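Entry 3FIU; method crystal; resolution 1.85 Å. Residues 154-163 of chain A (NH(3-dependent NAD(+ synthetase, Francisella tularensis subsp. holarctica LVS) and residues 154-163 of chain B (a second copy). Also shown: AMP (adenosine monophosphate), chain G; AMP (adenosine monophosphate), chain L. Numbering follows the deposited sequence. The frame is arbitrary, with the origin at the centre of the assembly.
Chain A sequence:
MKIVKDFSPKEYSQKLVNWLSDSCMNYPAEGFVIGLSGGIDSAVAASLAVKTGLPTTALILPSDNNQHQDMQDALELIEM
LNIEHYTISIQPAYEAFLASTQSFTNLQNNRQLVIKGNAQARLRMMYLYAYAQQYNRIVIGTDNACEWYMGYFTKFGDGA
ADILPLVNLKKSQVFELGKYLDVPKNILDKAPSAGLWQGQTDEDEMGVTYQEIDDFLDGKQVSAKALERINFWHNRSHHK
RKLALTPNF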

# COMPACT_ATOMS: atom_id res chain seq x y z
N THR A 154 -2.44 9.26 -2.52
CA THR A 154 -2.52 8.63 -1.21
C THR A 154 -1.50 7.50 -1.13
O THR A 154 -1.47 6.61 -2.01
CB THR A 154 -3.94 8.01 -0.98
OG1 THR A 154 -4.94 9.04 -1.08
CG2 THR A 154 -4.02 7.35 0.42
N LYS A 155 -0.67 7.51 -0.09
CA LYS A 155 0.28 6.42 0.12
C LYS A 155 -0.51 5.13 0.35
O LYS A 155 -1.36 5.10 1.23
CB LYS A 155 1.15 6.69 1.35
CG LYS A 155 2.40 5.83 1.42
CD LYS A 155 3.21 6.21 2.68
CE LYS A 155 4.60 5.61 2.64
NZ LYS A 155 5.46 6.09 3.80
N PHE A 156 -0.21 4.09 -0.43
CA PHE A 156 -0.94 2.80 -0.42
C PHE A 156 -2.42 2.90 -0.82
O PHE A 156 -3.23 1.97 -0.56
CB PHE A 156 -0.77 2.05 0.92
CG PHE A 156 0.67 2.02 1.40
CD1 PHE A 156 1.68 1.47 0.61
CD2 PHE A 156 1.01 2.54 2.66
CE1 PHE A 156 3.01 1.45 1.04
CE2 PHE A 156 2.35 2.52 3.09
CZ PHE A 156 3.34 1.96 2.28
N GLY A 157 -2.77 4.02 -1.46
CA GLY A 157 -4.09 4.16 -2.10
C GLY A 157 -3.84 4.19 -3.60
O GLY A 157 -3.37 3.22 -4.16
N ASP A 158 -4.07 5.33 -4.24
CA ASP A 158 -3.81 5.44 -5.68
C ASP A 158 -2.32 5.45 -5.98
O ASP A 158 -1.91 5.16 -7.09
CB ASP A 158 -4.54 6.66 -6.30
CG ASP A 158 -4.13 7.96 -5.67
OD1 ASP A 158 -3.74 8.85 -6.43
OD2 ASP A 158 -4.20 8.08 -4.42
N GLY A 159 -1.49 5.74 -4.96
CA GLY A 159 -0.04 5.64 -5.12
C GLY A 159 0.46 4.19 -5.14
O GLY A 159 1.64 3.94 -5.38
N ALA A 160 -0.43 3.24 -4.89
CA ALA A 160 -0.07 1.82 -4.79
C ALA A 160 -0.52 1.07 -6.03
O ALA A 160 -1.72 0.88 -6.24
CB ALA A 160 -0.70 1.20 -3.56
N ALA A 161 0.43 0.63 -6.85
CA ALA A 161 0.07 -0.12 -8.05
C ALA A 161 1.23 -1.04 -8.43
O ALA A 161 2.25 -1.04 -7.76
CB ALA A 161 -0.28 0.85 -9.20
N ASP A 162 1.05 -1.83 -9.49
CA ASP A 162 2.11 -2.74 -9.94
C ASP A 162 2.95 -2.08 -11.01
O ASP A 162 4.13 -2.42 -11.18
CB ASP A 162 1.51 -4.03 -10.48
CG ASP A 162 0.74 -4.80 -9.43
OD1 ASP A 162 1.12 -4.74 -8.23
OD2 ASP A 162 -0.24 -5.50 -9.80
N ILE A 163 2.35 -1.13 -11.75
CA ILE A 163 2.99 -0.57 -12.93
C ILE A 163 2.46 0.84 -13.15
O ILE A 163 1.25 1.07 -13.00
CB ILE A 163 2.78 -1.49 -14.18
CG1 ILE A 163 3.62 -1.01 -15.36
CG2 ILE A 163 1.28 -1.61 -14.55
CD1 ILE A 163 3.85 -2.13 -16.43
N THR B 154 1.50 -9.38 2.78
CA THR B 154 0.57 -8.90 1.77
C THR B 154 1.08 -7.58 1.21
O THR B 154 1.40 -6.66 1.96
CB THR B 154 -0.84 -8.70 2.40
OG1 THR B 154 -1.36 -9.96 2.84
CG2 THR B 154 -1.82 -8.04 1.40
N LYS B 155 1.19 -7.49 -0.12
CA LYS B 155 1.53 -6.24 -0.78
C LYS B 155 0.47 -5.19 -0.44
O LYS B 155 -0.71 -5.44 -0.66
CB LYS B 155 1.51 -6.43 -2.30
CG LYS B 155 2.22 -5.30 -3.07
CD LYS B 155 2.36 -5.69 -4.57
CE LYS B 155 3.24 -4.68 -5.30
NZ LYS B 155 3.40 -5.04 -6.76
N PHE B 156 0.92 -4.05 0.10
CA PHE B 156 0.06 -2.95 0.54
C PHE B 156 -0.82 -3.32 1.74
O PHE B 156 -1.77 -2.58 2.08
CB PHE B 156 -0.75 -2.38 -0.65
CG PHE B 156 0.10 -2.03 -1.83
CD1 PHE B 156 1.27 -1.29 -1.66
CD2 PHE B 156 -0.25 -2.45 -3.10
CE1 PHE B 156 2.09 -0.98 -2.76
CE2 PHE B 156 0.56 -2.13 -4.20
CZ PHE B 156 1.72 -1.40 -4.04
N GLY B 157 -0.49 -4.44 2.37
CA GLY B 157 -1.15 -4.88 3.60
C GLY B 157 -0.14 -4.76 4.75
O GLY B 157 0.30 -3.65 5.08
N ASP B 158 0.26 -5.88 5.34
CA ASP B 158 1.29 -5.82 6.37
C ASP B 158 2.66 -5.45 5.77
O ASP B 158 3.57 -5.03 6.49
CB ASP B 158 1.38 -7.11 7.19
CG ASP B 158 1.63 -8.35 6.33
OD1 ASP B 158 2.52 -9.12 6.71
OD2 ASP B 158 0.91 -8.56 5.32
N GLY B 159 2.79 -5.60 4.45
CA GLY B 159 4.01 -5.15 3.75
C GLY B 159 4.10 -3.63 3.59
O GLY B 159 5.13 -3.11 3.17
N ALA B 160 3.02 -2.93 3.92
CA ALA B 160 2.96 -1.46 3.80
C ALA B 160 3.24 -0.80 5.14
O ALA B 160 2.45 -0.91 6.08
CB ALA B 160 1.58 -1.02 3.29
N ALA B 161 4.36 -0.09 5.23
CA ALA B 161 4.71 0.59 6.48
C ALA B 161 5.66 1.75 6.20
O ALA B 161 6.12 1.91 5.08
CB ALA B 161 5.31 -0.42 7.47
N ASP B 162 5.94 2.55 7.23
CA ASP B 162 6.85 3.68 7.09
C ASP B 162 8.28 3.27 7.46
O ASP B 162 9.26 3.82 6.92
CB ASP B 162 6.36 4.86 7.93
CG ASP B 162 4.97 5.34 7.52
OD1 ASP B 162 4.64 5.29 6.30
OD2 ASP B 162 4.21 5.79 8.42
N ILE B 163 8.40 2.30 8.36
CA ILE B 163 9.66 1.94 9.00
C ILE B 163 9.66 0.48 9.41
O ILE B 163 8.67 -0.03 9.93
CB ILE B 163 9.94 2.88 10.21
CG1 ILE B 163 11.38 2.75 10.70
CG2 ILE B 163 8.93 2.67 11.36
CD1 ILE B 163 11.88 4.08 11.27
P AMP G . -6.89 11.55 -8.76
O1P AMP G . -5.53 11.76 -9.39
O2P AMP G . -6.84 11.61 -7.22
O3P AMP G . -8.06 12.27 -9.32
O5' AMP G . -7.23 9.97 -8.96
C5' AMP G . -6.17 9.00 -8.77
C4' AMP G . -6.65 7.67 -9.32
O4' AMP G . -7.56 7.03 -8.41
C3' AMP G . -7.45 7.79 -10.61
O3' AMP G . -6.55 7.92 -11.69
C2' AMP G . -8.21 6.46 -10.63
O2' AMP G . -7.39 5.40 -11.17
C1' AMP G . -8.48 6.21 -9.14
N9 AMP G . -9.84 6.70 -8.82
C8 AMP G . -10.18 7.89 -8.25
N7 AMP G . -11.53 8.01 -8.13
C5 AMP G . -12.07 6.88 -8.66
C6 AMP G . -13.43 6.35 -8.83
N6 AMP G . -14.51 7.09 -8.45
N1 AMP G . -13.53 5.13 -9.39
C2 AMP G . -12.47 4.39 -9.80
N3 AMP G . -11.18 4.80 -9.66
C4 AMP G . -10.96 6.02 -9.10
P AMP L . 2.03 -12.06 10.34
O1P AMP L . 3.54 -11.90 10.16
O2P AMP L . 1.29 -12.28 9.00
O3P AMP L . 1.61 -13.05 11.36
O5' AMP L . 1.44 -10.64 10.77
C5' AMP L . 1.89 -9.45 10.10
C4' AMP L . 1.60 -8.21 10.93
O4' AMP L . 0.23 -7.82 10.76
C3' AMP L . 1.71 -8.41 12.45
O3' AMP L . 3.07 -8.26 12.84
C2' AMP L . 0.85 -7.29 12.99
O2' AMP L . 1.61 -6.06 12.99
C1' AMP L . -0.26 -7.19 11.93
N9 AMP L . -1.44 -7.99 12.36
C8 AMP L . -1.81 -9.24 11.95
N7 AMP L . -2.94 -9.65 12.60
C5 AMP L . -3.26 -8.65 13.46
C6 AMP L . -4.32 -8.42 14.45
N6 AMP L . -5.28 -9.35 14.67
N1 AMP L . -4.31 -7.24 15.12
C2 AMP L . -3.36 -6.28 14.93
N3 AMP L . -2.36 -6.41 14.05
C4 AMP L . -2.28 -7.56 13.30
O HOH W 1 7.20 4.06 3.21
O HOH W 2 4.47 -2.56 -7.08
O HOH W 3 5.07 -4.35 -9.38

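Neither stretch forms a helix or strand here; each is a loop folded by two successive turns, and the two copies meet where these loops bulge. A type II turn runs from Thr154(A) to Gly157(A) and a type I turn from Gly157(A) to Ala160(A), and the same in chain B. In chain A the Thr154(A) O atom accepts from both Gly157(A) N (2.9 Å) and Gly159(A) N (3.1 Å), and Asp158(A) OD2 accepts from Thr154(A) N at 2.8 Å, tying the fold together. Glycine suits Gly157(A) and Gly157(B) because a CB there would run into the side chain of Thr154(A) or Thr154(B) in its own chain; at Gly159(A) and Gly159(B) it would strike the carbonyl oxygen of that same threonine.

The tightened loops present Phe156(A) and Phe156(B) as their bumps. The CA atoms of Phe156(A) and Phe156(B), 5.9 Å apart, are the nearest CA pair between the stretches, and the rings touch at CD1 of Phe156(A) and CD1 of Phe156(B), 3.6 Å. Phe156(A) reaches across to cover Ala160(B), and Phe156(B) to cover Ala160(A); each alanine CB points toward the partner chain. Ala160(B) CB sits 3.4 Å from the centroid of the Phe156(A) ring, almost exactly on its normal, and Ala160(A) CB does the same over Phe156(B). The small methyl lets the flat ring settle close, and its weakly polarised C–H bonds face the pi cloud in a CH-pi contact.

Beyond this apolar centre, Lys155(A) and Lys155(B) cross in an extended, all-t conformation. Lys155(A) NZ donates to Asp162(B) OD1 at 2.7 Å, and Lys155(B) NZ to Asp162(A) OD1 at 2.7 Å, two salt bridges in which opposite charges meet at the ends of long and short side chains. Space remains between each ammonium and the carbonyl of Ala161(B) or Ala161(A), and water fills it: water 1 accepts from Lys155(A) NZ (2.7 Å) and donates to Ala161(B) O (3.0 Å), while water 2 repeats the bridge from Lys155(B) to Ala161(A).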